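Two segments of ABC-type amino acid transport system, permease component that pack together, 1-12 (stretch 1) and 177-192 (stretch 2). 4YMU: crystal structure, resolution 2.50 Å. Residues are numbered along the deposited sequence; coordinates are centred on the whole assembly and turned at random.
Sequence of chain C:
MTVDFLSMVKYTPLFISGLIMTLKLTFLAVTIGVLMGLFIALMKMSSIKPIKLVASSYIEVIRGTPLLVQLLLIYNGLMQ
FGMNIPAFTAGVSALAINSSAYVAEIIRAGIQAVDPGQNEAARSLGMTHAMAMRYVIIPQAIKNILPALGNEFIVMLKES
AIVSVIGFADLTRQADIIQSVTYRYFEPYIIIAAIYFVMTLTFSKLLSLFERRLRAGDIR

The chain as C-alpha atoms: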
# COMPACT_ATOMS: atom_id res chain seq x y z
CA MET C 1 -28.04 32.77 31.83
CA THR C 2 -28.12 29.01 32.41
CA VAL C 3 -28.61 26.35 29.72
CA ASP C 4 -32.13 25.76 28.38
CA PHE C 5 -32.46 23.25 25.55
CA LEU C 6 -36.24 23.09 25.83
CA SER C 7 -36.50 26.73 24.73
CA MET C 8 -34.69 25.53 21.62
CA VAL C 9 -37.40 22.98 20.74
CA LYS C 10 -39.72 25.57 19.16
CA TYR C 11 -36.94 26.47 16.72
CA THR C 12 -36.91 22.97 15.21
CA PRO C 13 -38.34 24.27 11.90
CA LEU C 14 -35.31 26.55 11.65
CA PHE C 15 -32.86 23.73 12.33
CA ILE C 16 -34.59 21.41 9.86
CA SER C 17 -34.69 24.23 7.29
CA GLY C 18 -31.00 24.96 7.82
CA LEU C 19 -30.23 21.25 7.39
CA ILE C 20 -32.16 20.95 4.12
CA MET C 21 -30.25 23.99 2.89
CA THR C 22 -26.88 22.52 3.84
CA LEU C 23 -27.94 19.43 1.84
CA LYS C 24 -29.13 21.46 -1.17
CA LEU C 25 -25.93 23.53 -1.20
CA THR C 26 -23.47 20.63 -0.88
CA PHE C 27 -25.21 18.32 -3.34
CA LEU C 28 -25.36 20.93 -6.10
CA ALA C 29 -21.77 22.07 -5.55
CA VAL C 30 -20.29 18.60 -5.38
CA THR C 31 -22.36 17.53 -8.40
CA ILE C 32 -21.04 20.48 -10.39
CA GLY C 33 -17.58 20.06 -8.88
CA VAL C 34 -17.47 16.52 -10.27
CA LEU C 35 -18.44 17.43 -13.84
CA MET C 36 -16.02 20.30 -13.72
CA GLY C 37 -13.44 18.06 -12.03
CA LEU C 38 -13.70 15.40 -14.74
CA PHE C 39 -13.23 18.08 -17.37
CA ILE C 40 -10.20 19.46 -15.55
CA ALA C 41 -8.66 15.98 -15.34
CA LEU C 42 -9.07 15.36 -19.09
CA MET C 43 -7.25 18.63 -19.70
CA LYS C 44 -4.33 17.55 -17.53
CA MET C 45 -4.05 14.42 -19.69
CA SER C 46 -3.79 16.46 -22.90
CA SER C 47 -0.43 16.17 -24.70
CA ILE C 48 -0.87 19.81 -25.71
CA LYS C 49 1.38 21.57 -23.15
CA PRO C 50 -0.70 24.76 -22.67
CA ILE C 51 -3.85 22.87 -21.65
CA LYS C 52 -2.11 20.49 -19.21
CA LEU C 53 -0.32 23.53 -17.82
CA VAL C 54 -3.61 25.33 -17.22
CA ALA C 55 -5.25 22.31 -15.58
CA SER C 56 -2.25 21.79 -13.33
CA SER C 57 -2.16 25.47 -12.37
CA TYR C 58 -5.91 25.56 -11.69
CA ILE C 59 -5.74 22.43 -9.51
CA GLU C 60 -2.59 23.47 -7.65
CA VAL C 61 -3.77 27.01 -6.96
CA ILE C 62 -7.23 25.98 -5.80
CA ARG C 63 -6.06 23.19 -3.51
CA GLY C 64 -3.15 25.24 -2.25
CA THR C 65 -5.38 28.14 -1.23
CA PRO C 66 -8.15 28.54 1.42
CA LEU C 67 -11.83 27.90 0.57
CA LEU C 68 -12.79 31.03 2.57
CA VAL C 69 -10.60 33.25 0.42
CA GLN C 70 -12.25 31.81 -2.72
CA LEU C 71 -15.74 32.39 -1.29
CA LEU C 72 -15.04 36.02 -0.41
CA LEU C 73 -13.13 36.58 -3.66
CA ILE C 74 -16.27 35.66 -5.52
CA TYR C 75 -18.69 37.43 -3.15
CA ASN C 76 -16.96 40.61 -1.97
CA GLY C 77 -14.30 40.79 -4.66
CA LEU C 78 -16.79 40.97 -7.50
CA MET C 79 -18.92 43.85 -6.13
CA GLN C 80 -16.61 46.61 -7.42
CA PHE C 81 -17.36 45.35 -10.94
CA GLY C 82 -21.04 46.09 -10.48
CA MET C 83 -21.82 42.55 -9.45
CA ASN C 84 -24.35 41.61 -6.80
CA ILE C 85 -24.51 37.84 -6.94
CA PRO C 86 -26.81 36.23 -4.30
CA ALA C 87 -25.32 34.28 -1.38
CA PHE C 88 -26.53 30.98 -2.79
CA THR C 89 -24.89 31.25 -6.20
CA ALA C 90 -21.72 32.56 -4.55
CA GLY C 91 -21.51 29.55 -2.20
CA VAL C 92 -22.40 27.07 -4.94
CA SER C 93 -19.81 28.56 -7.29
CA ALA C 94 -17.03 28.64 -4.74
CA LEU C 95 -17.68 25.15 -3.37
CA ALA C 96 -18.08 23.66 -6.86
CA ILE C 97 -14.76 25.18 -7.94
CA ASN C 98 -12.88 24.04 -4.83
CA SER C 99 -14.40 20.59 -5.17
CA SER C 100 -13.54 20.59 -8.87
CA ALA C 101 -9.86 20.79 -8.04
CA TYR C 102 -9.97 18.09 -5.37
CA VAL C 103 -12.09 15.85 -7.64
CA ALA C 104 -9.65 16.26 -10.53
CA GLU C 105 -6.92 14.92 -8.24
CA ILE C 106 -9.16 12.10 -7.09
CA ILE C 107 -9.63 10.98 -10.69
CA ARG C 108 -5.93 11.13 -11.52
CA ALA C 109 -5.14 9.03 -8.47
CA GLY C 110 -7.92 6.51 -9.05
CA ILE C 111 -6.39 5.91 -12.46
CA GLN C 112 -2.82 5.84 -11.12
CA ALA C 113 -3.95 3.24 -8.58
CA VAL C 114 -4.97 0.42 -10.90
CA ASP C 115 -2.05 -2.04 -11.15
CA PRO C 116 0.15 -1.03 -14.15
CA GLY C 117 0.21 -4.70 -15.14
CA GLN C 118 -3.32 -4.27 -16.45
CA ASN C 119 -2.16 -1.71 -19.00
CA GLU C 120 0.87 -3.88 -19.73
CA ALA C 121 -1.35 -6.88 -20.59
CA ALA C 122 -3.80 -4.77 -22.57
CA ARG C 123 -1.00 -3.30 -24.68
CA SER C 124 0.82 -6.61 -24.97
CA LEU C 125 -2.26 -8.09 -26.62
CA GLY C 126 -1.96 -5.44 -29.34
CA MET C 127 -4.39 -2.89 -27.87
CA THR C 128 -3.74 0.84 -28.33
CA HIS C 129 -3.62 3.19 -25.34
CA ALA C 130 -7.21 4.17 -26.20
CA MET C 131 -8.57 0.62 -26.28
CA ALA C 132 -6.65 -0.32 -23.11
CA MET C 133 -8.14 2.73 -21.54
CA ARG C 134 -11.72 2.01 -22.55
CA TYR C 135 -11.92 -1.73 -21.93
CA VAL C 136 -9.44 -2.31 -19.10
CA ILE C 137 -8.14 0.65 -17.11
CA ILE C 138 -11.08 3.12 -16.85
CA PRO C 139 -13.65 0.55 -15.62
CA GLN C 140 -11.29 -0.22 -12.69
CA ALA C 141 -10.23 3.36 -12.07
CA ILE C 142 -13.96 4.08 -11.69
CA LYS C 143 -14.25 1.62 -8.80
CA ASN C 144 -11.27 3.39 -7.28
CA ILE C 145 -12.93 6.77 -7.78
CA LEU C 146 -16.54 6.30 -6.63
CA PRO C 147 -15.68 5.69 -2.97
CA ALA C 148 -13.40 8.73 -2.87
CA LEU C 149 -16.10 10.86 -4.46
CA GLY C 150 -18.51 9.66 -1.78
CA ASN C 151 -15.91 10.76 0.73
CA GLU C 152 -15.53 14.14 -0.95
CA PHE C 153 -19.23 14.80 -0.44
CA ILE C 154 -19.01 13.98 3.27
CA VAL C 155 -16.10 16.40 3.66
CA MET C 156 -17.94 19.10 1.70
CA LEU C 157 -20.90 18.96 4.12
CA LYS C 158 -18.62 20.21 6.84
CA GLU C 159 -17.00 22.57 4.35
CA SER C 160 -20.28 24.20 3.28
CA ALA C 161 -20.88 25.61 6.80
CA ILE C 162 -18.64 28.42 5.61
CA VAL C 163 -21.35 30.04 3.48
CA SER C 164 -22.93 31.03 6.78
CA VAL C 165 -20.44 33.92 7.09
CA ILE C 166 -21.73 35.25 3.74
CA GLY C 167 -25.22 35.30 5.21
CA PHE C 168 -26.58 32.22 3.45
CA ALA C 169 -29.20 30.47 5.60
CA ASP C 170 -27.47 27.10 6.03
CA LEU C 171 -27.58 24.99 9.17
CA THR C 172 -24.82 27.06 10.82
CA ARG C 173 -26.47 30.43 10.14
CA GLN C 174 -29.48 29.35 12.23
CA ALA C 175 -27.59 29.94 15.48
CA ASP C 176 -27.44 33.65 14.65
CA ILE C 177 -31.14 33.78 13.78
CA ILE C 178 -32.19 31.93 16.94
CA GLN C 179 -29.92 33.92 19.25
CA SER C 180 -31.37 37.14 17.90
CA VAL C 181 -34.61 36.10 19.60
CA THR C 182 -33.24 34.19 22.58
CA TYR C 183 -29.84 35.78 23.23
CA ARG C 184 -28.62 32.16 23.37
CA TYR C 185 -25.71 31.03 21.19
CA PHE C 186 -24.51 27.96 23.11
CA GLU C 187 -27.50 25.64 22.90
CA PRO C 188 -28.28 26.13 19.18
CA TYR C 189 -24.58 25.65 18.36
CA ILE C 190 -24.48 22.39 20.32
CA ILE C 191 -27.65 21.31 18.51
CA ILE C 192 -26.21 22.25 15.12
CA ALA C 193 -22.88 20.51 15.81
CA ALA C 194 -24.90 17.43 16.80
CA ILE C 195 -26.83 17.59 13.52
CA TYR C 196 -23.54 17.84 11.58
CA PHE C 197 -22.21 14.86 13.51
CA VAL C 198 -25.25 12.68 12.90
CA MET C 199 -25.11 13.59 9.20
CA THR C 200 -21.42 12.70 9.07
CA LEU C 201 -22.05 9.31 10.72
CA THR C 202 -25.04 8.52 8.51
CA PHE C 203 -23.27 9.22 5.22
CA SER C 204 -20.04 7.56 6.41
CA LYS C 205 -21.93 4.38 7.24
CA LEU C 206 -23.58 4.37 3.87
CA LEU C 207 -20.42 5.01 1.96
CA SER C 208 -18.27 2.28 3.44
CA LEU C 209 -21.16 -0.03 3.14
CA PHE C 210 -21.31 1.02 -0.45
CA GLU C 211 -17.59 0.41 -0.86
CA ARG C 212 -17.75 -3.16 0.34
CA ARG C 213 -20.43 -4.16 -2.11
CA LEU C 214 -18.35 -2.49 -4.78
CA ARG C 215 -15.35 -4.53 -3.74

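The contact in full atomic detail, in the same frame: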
# COMPACT_ATOMS: atom_id res chain seq x y z
N MET C 1 -27.42 33.08 30.55
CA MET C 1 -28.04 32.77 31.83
C MET C 1 -27.56 31.41 32.33
O MET C 1 -26.43 31.27 32.79
CB MET C 1 -29.57 32.78 31.71
CG MET C 1 -30.31 32.96 33.03
SD MET C 1 -32.06 32.51 32.92
CE MET C 1 -32.53 33.28 31.37
N THR C 2 -28.46 30.43 32.25
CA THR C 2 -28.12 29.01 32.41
C THR C 2 -28.72 28.27 31.22
O THR C 2 -29.63 28.78 30.57
CB THR C 2 -28.74 28.45 33.68
OG1 THR C 2 -30.04 29.02 33.86
CG2 THR C 2 -27.87 28.78 34.88
N VAL C 3 -28.24 27.06 30.96
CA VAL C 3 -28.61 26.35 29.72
C VAL C 3 -30.09 25.93 29.69
O VAL C 3 -30.64 25.51 30.70
CB VAL C 3 -27.64 25.15 29.40
CG1 VAL C 3 -26.61 24.96 30.50
CG2 VAL C 3 -28.41 23.85 29.14
N ASP C 4 -30.72 26.09 28.53
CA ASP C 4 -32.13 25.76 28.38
C ASP C 4 -32.34 25.19 26.99
O ASP C 4 -32.57 25.93 26.03
CB ASP C 4 -32.99 27.03 28.56
CG ASP C 4 -34.50 26.76 28.51
OD1 ASP C 4 -34.97 25.92 27.70
OD2 ASP C 4 -35.24 27.41 29.28
N PHE C 5 -32.29 23.87 26.87
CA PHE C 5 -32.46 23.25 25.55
C PHE C 5 -33.93 23.16 25.15
O PHE C 5 -34.27 23.07 23.97
CB PHE C 5 -31.75 21.89 25.48
CG PHE C 5 -30.27 21.99 25.20
CD1 PHE C 5 -29.81 22.19 23.91
CD2 PHE C 5 -29.35 21.92 26.23
CE1 PHE C 5 -28.45 22.29 23.65
CE2 PHE C 5 -27.98 22.03 25.97
CZ PHE C 5 -27.53 22.21 24.69
N LEU C 6 -34.82 23.21 26.13
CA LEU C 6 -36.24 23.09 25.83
C LEU C 6 -36.72 24.31 25.05
O LEU C 6 -37.55 24.20 24.14
CB LEU C 6 -37.06 22.93 27.12
CG LEU C 6 -36.80 21.69 27.98
CD1 LEU C 6 -35.56 21.87 28.87
CD2 LEU C 6 -38.03 21.35 28.80
N SER C 7 -36.18 25.47 25.41
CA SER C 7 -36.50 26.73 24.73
C SER C 7 -36.16 26.64 23.26
O SER C 7 -36.73 27.34 22.43
CB SER C 7 -35.72 27.87 25.37
OG SER C 7 -34.34 27.54 25.47
N MET C 8 -35.21 25.75 22.96
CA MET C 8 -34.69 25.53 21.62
C MET C 8 -35.66 24.71 20.77
O MET C 8 -35.66 24.83 19.54
CB MET C 8 -33.34 24.83 21.72
CG MET C 8 -32.28 25.33 20.79
SD MET C 8 -32.15 27.11 20.66
CE MET C 8 -31.93 27.55 22.38
N VAL C 9 -36.48 23.89 21.43
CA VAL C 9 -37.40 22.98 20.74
C VAL C 9 -38.24 23.67 19.67
O VAL C 9 -38.34 23.20 18.54
CB VAL C 9 -38.35 22.24 21.73
CG1 VAL C 9 -39.36 21.39 20.96
CG2 VAL C 9 -37.55 21.38 22.70
N LYS C 10 -38.82 24.81 20.04
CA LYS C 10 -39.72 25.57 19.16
C LYS C 10 -39.03 26.05 17.89
O LYS C 10 -39.70 26.47 16.94
CB LYS C 10 -40.32 26.76 19.93
CG LYS C 10 -39.36 27.92 20.14
CD LYS C 10 -40.03 29.08 20.88
CE LYS C 10 -40.20 28.76 22.35
NZ LYS C 10 -38.92 28.80 23.09
N TYR C 11 -37.71 26.01 17.88
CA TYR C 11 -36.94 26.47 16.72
C TYR C 11 -36.59 25.33 15.76
O TYR C 11 -35.92 25.55 14.74
CB TYR C 11 -35.68 27.20 17.18
CG TYR C 11 -36.02 28.45 17.95
CD1 TYR C 11 -36.55 29.56 17.31
CD2 TYR C 11 -35.84 28.51 19.32
CE1 TYR C 11 -36.88 30.70 18.00
CE2 TYR C 11 -36.16 29.64 20.03
CZ TYR C 11 -36.68 30.73 19.37
OH TYR C 11 -37.00 31.87 20.07
N THR C 12 -37.08 24.13 16.08
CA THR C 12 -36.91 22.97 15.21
C THR C 12 -37.11 23.26 13.71
O THR C 12 -36.29 22.83 12.91
CB THR C 12 -37.78 21.78 15.67
OG1 THR C 12 -37.27 21.27 16.91
CG2 THR C 12 -37.83 20.69 14.62
N ILE C 177 -29.70 33.53 13.81
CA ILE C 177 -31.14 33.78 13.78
C ILE C 177 -31.77 33.54 15.15
O ILE C 177 -32.31 34.47 15.78
CB ILE C 177 -31.79 32.91 12.70
CG1 ILE C 177 -31.24 33.30 11.33
CG2 ILE C 177 -33.30 33.03 12.75
CD1 ILE C 177 -31.86 32.54 10.16
N ILE C 178 -31.65 32.32 15.64
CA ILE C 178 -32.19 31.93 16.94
C ILE C 178 -31.72 32.83 18.07
O ILE C 178 -32.53 33.25 18.91
CB ILE C 178 -31.85 30.45 17.25
CG1 ILE C 178 -32.56 29.53 16.27
CG2 ILE C 178 -32.24 30.08 18.67
CD1 ILE C 178 -31.94 28.17 16.15
N GLN C 179 -30.42 33.16 18.11
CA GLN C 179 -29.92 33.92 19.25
C GLN C 179 -30.53 35.32 19.22
O GLN C 179 -30.78 35.94 20.27
CB GLN C 179 -28.39 33.99 19.29
CG GLN C 179 -27.79 35.22 18.61
CD GLN C 179 -27.61 36.44 19.54
OE1 GLN C 179 -27.55 36.32 20.76
NE2 GLN C 179 -27.51 37.61 18.95
N SER C 180 -30.84 35.79 18.01
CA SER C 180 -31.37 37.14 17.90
C SER C 180 -32.67 37.25 18.68
O SER C 180 -33.03 38.33 19.14
CB SER C 180 -31.59 37.50 16.43
OG SER C 180 -32.71 36.82 15.90
N VAL C 181 -33.31 36.11 18.94
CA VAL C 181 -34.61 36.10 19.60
C VAL C 181 -34.51 35.47 20.97
O VAL C 181 -35.46 35.55 21.77
CB VAL C 181 -35.63 35.32 18.73
CG1 VAL C 181 -37.02 35.40 19.31
CG2 VAL C 181 -35.61 35.87 17.32
N THR C 182 -33.36 34.90 21.30
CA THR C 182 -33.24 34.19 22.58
C THR C 182 -32.04 34.69 23.37
O THR C 182 -31.96 34.49 24.59
CB THR C 182 -33.10 32.64 22.39
OG1 THR C 182 -31.90 32.32 21.67
CG2 THR C 182 -34.31 32.08 21.65
N TYR C 183 -31.12 35.35 22.67
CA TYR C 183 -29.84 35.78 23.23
C TYR C 183 -28.95 34.58 23.59
O TYR C 183 -27.92 34.73 24.24
CB TYR C 183 -30.03 36.75 24.41
CG TYR C 183 -30.95 37.92 24.08
CD1 TYR C 183 -30.45 39.09 23.53
CD2 TYR C 183 -32.32 37.83 24.29
CE1 TYR C 183 -31.29 40.14 23.22
CE2 TYR C 183 -33.16 38.87 23.99
CZ TYR C 183 -32.65 40.03 23.45
OH TYR C 183 -33.51 41.08 23.14
N ARG C 184 -29.34 33.40 23.10
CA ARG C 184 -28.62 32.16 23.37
C ARG C 184 -27.88 31.67 22.13
O ARG C 184 -28.49 31.41 21.09
CB ARG C 184 -29.57 31.07 23.87
CG ARG C 184 -30.19 31.36 25.22
CD ARG C 184 -31.09 30.22 25.69
NE ARG C 184 -31.53 30.43 27.07
CZ ARG C 184 -30.76 30.26 28.14
NH1 ARG C 184 -29.49 29.90 28.00
NH2 ARG C 184 -31.25 30.48 29.36
N TYR C 185 -26.56 31.54 22.26
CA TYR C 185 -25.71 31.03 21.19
C TYR C 185 -25.35 29.57 21.44
O TYR C 185 -25.42 28.75 20.54
CB TYR C 185 -24.42 31.84 21.09
CG TYR C 185 -24.45 32.97 20.09
CD1 TYR C 185 -24.75 32.73 18.77
CD2 TYR C 185 -24.17 34.28 20.48
CE1 TYR C 185 -24.77 33.76 17.84
CE2 TYR C 185 -24.18 35.32 19.56
CZ TYR C 185 -24.49 35.05 18.24
OH TYR C 185 -24.52 36.06 17.30
N PHE C 186 -24.94 29.28 22.68
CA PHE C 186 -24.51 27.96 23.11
C PHE C 186 -25.39 26.81 22.65
O PHE C 186 -24.98 25.98 21.83
CB PHE C 186 -24.42 27.93 24.64
CG PHE C 186 -23.93 26.63 25.19
CD1 PHE C 186 -22.57 26.42 25.41
CD2 PHE C 186 -24.81 25.60 25.51
CE1 PHE C 186 -22.10 25.22 25.93
CE2 PHE C 186 -24.35 24.39 26.03
CZ PHE C 186 -22.99 24.21 26.24
N GLU C 187 -26.61 26.76 23.17
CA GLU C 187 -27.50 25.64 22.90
C GLU C 187 -27.79 25.38 21.40
O GLU C 187 -27.69 24.23 20.95
CB GLU C 187 -28.79 25.73 23.75
CG GLU C 187 -29.13 27.12 24.28
CD GLU C 187 -28.48 27.45 25.63
OE1 GLU C 187 -27.61 28.35 25.68
OE2 GLU C 187 -28.87 26.85 26.65
N PRO C 188 -28.09 26.43 20.62
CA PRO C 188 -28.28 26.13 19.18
C PRO C 188 -27.00 25.67 18.46
O PRO C 188 -27.08 24.94 17.47
CB PRO C 188 -28.78 27.47 18.61
CG PRO C 188 -28.31 28.48 19.56
CD PRO C 188 -28.35 27.84 20.92
N TYR C 189 -25.83 26.09 18.94
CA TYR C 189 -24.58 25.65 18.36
C TYR C 189 -24.36 24.17 18.68
O TYR C 189 -24.01 23.40 17.80
CB TYR C 189 -23.40 26.51 18.83
CG TYR C 189 -23.19 27.71 17.95
CD1 TYR C 189 -23.19 27.60 16.57
CD2 TYR C 189 -23.05 28.99 18.51
CE1 TYR C 189 -23.01 28.71 15.76
CE2 TYR C 189 -22.89 30.11 17.71
CZ TYR C 189 -22.87 29.97 16.34
OH TYR C 189 -22.71 31.08 15.53
N ILE C 190 -24.54 23.79 19.95
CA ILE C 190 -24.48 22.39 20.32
C ILE C 190 -25.42 21.57 19.44
O ILE C 190 -25.02 20.56 18.86
CB ILE C 190 -24.86 22.18 21.78
CG1 ILE C 190 -23.78 22.75 22.70
CG2 ILE C 190 -25.10 20.71 22.04
CD1 ILE C 190 -22.46 22.02 22.64
N ILE C 191 -26.67 22.02 19.32
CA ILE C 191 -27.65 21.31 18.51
C ILE C 191 -27.21 21.18 17.05
O ILE C 191 -27.38 20.13 16.42
CB ILE C 191 -29.03 22.00 18.58
CG1 ILE C 191 -29.61 21.81 19.98
CG2 ILE C 191 -29.99 21.46 17.52
CD1 ILE C 191 -31.05 22.23 20.07
N ILE C 192 -26.66 22.25 16.51
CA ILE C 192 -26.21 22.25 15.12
C ILE C 192 -25.01 21.31 14.92
O ILE C 192 -24.98 20.53 13.98
CB ILE C 192 -25.86 23.68 14.65
CG1 ILE C 192 -27.14 24.52 14.49
CG2 ILE C 192 -25.09 23.65 13.35
CD1 ILE C 192 -26.87 26.01 14.47

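The N-terminal segment of this permease lies against a helix–break–helix element more than 160 residues later in the chain, and the contact buries 730 Å² summed over both sides. Its rule is simple: polar groups hold the extended start of stretch 1, and apolar side chains hold the turns that follow.

Stretch 2 opens in helix, and its first contributor is Ile178, buried and pointing toward stretch 1. Its CG2 serves two neighbours at once. It lies over one face of the Tyr11 ring, 4.1 Å from CG2 to the ring centroid and only 16° off the normal, and the same Ile178 CG2 is 3.6 Å from Met8 SD. A beta-branched residue suits this place: its CG2 methyl, fixed close to the helix, touches a flat ring on one side and a flexible thioether roughly at right angles to it.

One turn on, Val181 and Thr182 receive the far end of Tyr11. The hydroxyl OH of Tyr11 comes to 3.6 Å from Val181 CG1 and 3.1 Å from Thr182 CG2, so the phenol meets methyl groups here. Thr182 spends its own hydroxyl inside stretch 2: OG1 donates to Ile178 O (3.0 Å) and accepts from Arg184 N (3.1 Å). One side chain thus ties the end of the helix to the residue beyond the break, leaving its methyl for Tyr11. Tyr183, with positive phi, is where the chain leaves the helix.

Arg184 follows, and with 102 Å² covered it gives more area than any other residue in the contact. Its side chain extends through t at chi2 and chi3, carrying the guanidinium to the start of stretch 1. There NH1 and NH2 both donate to Thr2 O, at 2.8 and 2.6 Å, a short but angularly weak fork near the guanidinium plane. Asp4 CB lies over one face of the group, 3.9 Å from Arg184 NH2. A salt bridge from Arg184 NH1 to Glu187 OE1, 3.4 Å, links the arginine to the next key residue.

Phe186 adds only a light apolar touch, its CE2 4.1 Å from Phe5 CZ. Glu187, buried, does far more. Its OE2 accepts from Asp4 N at 2.7 Å and 161°, the best-aligned hydrogen bond across the contact, while its CB sits over the face of the Phe5 ring, 3.8 Å from CB to the centroid. Asp4, held by its backbone, is free to use its side chain as a cap: OD1 accepts from Ser7 N at 2.6 Å, steadying the weakly bonded helix that presents Met8.

Met8 is the knob, set among Ile178, Glu187, Pro188 and Ile191. Its CE reaches 3.4 Å from Glu187 CG, its SD 3.9 Å from Pro188 CD, and its CG 3.4 Å from Ile191 CD1; an unbranched, bendable chain can follow so uneven a hole. Ile190 CG2 approaches Phe5 CZ at 3.9 Å, and Ile191 CG1 meets the edge of that ring, 3.9 Å from Phe5 CE1, completing the apolar end.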